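Local atomic coordinates of probable transcriptional regulator, TetR family protein (Rhodococcus sp., PDB entry 3BJB), a protein that probably binds DNA at regulatory regions and controls transcription. Residues 70-74 with 119-124. Sequence-based numbering, arbitrary orientation.
Sequences FVAVM and AMIQST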
loop_
_atom_site.group_PDB
_atom_site.type_symbol
_atom_site.label_atom_id
_atom_site.label_comp_id
_atom_site.label_asym_id
_atom_site.label_seq_id
_atom_site.Cartn_x
_atom_site.Cartn_y
_atom_site.Cartn_z
ATOM N N PHE B 70 10.423 2.865 12.396
ATOM C CA PHE B 70 10.357 1.921 11.278
ATOM C C PHE B 70 10.516 2.493 9.862
ATOM O O PHE B 70 10.869 1.777 8.932
ATOM C CB PHE B 70 9.157 1.020 11.421
ATOM C CG PHE B 70 9.314 0.071 12.508
ATOM C CD1 PHE B 70 10.175 -0.999 12.374
ATOM C CD2 PHE B 70 8.632 0.257 13.712
ATOM C CE1 PHE B 70 10.351 -1.904 13.431
ATOM C CE2 PHE B 70 8.796 -0.645 14.764
ATOM C CZ PHE B 70 9.665 -1.714 14.622
ATOM N N VAL B 71 10.309 3.788 9.717
ATOM C CA VAL B 71 10.646 4.478 8.488
ATOM C C VAL B 71 12.159 4.575 8.364
ATOM O O VAL B 71 12.715 4.301 7.306
ATOM C CB VAL B 71 10.007 5.864 8.445
ATOM C CG1 VAL B 71 10.704 6.748 7.396
ATOM C CG2 VAL B 71 8.513 5.736 8.155
ATOM N N ALA B 72 12.828 4.938 9.453
ATOM C CA ALA B 72 14.291 4.934 9.495
ATOM C C ALA B 72 14.847 3.519 9.306
ATOM O O ALA B 72 15.919 3.369 8.735
ATOM C CB ALA B 72 14.804 5.536 10.806
ATOM N N VAL B 73 14.148 2.488 9.800
ATOM C CA VAL B 73 14.608 1.100 9.602
ATOM C C VAL B 73 14.549 0.781 8.121
ATOM O O VAL B 73 15.513 0.280 7.575
ATOM C CB VAL B 73 13.822 0.039 10.428
ATOM C CG1 VAL B 73 13.984 -1.343 9.832
ATOM C CG2 VAL B 73 14.284 0.008 11.871
HETATM N N MSE B 74 13.424 1.093 7.480
HETATM C CA MSE B 74 13.251 0.965 6.033
HETATM C C MSE B 74 14.364 1.665 5.192
HETATM O O MSE B 74 14.937 1.070 4.288
HETATM C CB MSE B 74 11.875 1.497 5.668
HETATM C CG MSE B 74 11.623 1.624 4.191
HETATM SE SE MSE B 74 10.727 0.073 3.427
HETATM C CE MSE B 74 12.178 -1.233 3.528
ATOM N N ALA B 119 5.995 -4.639 9.047
ATOM C CA ALA B 119 6.123 -3.423 9.848
ATOM C C ALA B 119 6.723 -2.225 9.087
ATOM O O ALA B 119 6.400 -1.073 9.400
ATOM C CB ALA B 119 6.914 -3.691 11.101
HETATM N N MSE B 120 7.591 -2.474 8.106
HETATM C CA MSE B 120 8.209 -1.358 7.419
HETATM C C MSE B 120 7.282 -0.779 6.386
HETATM O O MSE B 120 7.182 0.428 6.253
HETATM C CB MSE B 120 9.520 -1.748 6.764
HETATM C CG MSE B 120 10.581 -2.296 7.719
HETATM SE SE MSE B 120 12.272 -2.701 6.780
HETATM C CE MSE B 120 11.680 -4.133 5.594
ATOM N N ILE B 121 6.644 -1.660 5.633
ATOM C CA ILE B 121 5.640 -1.314 4.660
ATOM C C ILE B 121 4.446 -0.596 5.351
ATOM O O ILE B 121 4.029 0.496 4.928
ATOM C CB ILE B 121 5.153 -2.589 3.925
ATOM C CG1 ILE B 121 6.330 -3.379 3.309
ATOM C CG2 ILE B 121 4.009 -2.293 2.936
ATOM C CD1 ILE B 121 6.864 -2.858 2.009
ATOM N N GLN B 122 3.895 -1.166 6.418
ATOM C CA GLN B 122 2.736 -0.488 6.995
ATOM C C GLN B 122 3.124 0.851 7.484
ATOM O O GLN B 122 2.391 1.800 7.277
ATOM C CB GLN B 122 2.051 -1.257 8.092
ATOM C CG GLN B 122 1.241 -2.355 7.536
ATOM C CD GLN B 122 0.702 -3.274 8.623
ATOM O OE1 GLN B 122 0.464 -2.844 9.780
ATOM N NE2 GLN B 122 0.494 -4.551 8.260
ATOM N N SER B 123 4.298 0.944 8.090
ATOM C CA SER B 123 4.816 2.221 8.568
ATOM C C SER B 123 4.934 3.267 7.483
ATOM O O SER B 123 4.560 4.393 7.691
ATOM C CB SER B 123 6.154 2.016 9.263
ATOM O OG SER B 123 5.948 1.717 10.625
ATOM N N THR B 124 5.424 2.891 6.319
ATOM C CA THR B 124 5.581 3.814 5.165
ATOM C C THR B 124 4.253 4.201 4.475
ATOM O O THR B 124 4.131 5.267 3.876
ATOM C CB THR B 124 6.582 3.190 4.188
ATOM O OG1 THR B 124 7.878 3.243 4.798
ATOM C CG2 THR B 124 6.598 3.896 2.834
#
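The junction between the DNA-binding and C-terminal parts of a TetR-type regulator is where Phe70, Val73 and Met74 of helix 66-86 meet Ala119, Met120 and Ser123 of helix 114-126. The axes of segments 70-74 and 119-124 approach to 8.6 Å, with 116° between their N-to-C directions. Both methionines are selenomethionine. Met120 carries much of the contact. Its CG stands anti to the carbonyl carbon (chi1 -59°), and the chain bends only at chi3. This brings SE of Met120 to 3.8 Å from CG1 of Val73. The chain of Met74 crosses that of Met120 at about a right angle, and CE of Met74 lies 3.6 Å from SE of Met120. The bends of the Met74 chain at chi2 and chi3 bring its SE to CB of Met120, 4.0 Å away. Phe70 packs against Ala119 and Ser123. Its ring receives CB of Ala119 over one face, with CD1 of Phe70 4.4 Å from that methyl. OG of Ser123 comes obliquely to the ring and sits 3.4 Å from CB of Phe70. That hydroxyl makes a weak hydrogen bond to O of Ala119, one turn back in its own helix. Thr124 does the same with O of Met120. Both hydroxyls thus have a partner within their own helix, and the contact across the helices is by van der Waals packing. CG2 of Val71 rests 4.2 Å from OG1 of Thr124. Helix 22-37 extends the apolar layer, with Ala35 against Phe70 and Ala119, and Ala31 and Ile32 against Val73. Such a buried helix crossing, joining the long linking helix to the C-terminal helical bundle, is characteristic of the all-helical TetR fold.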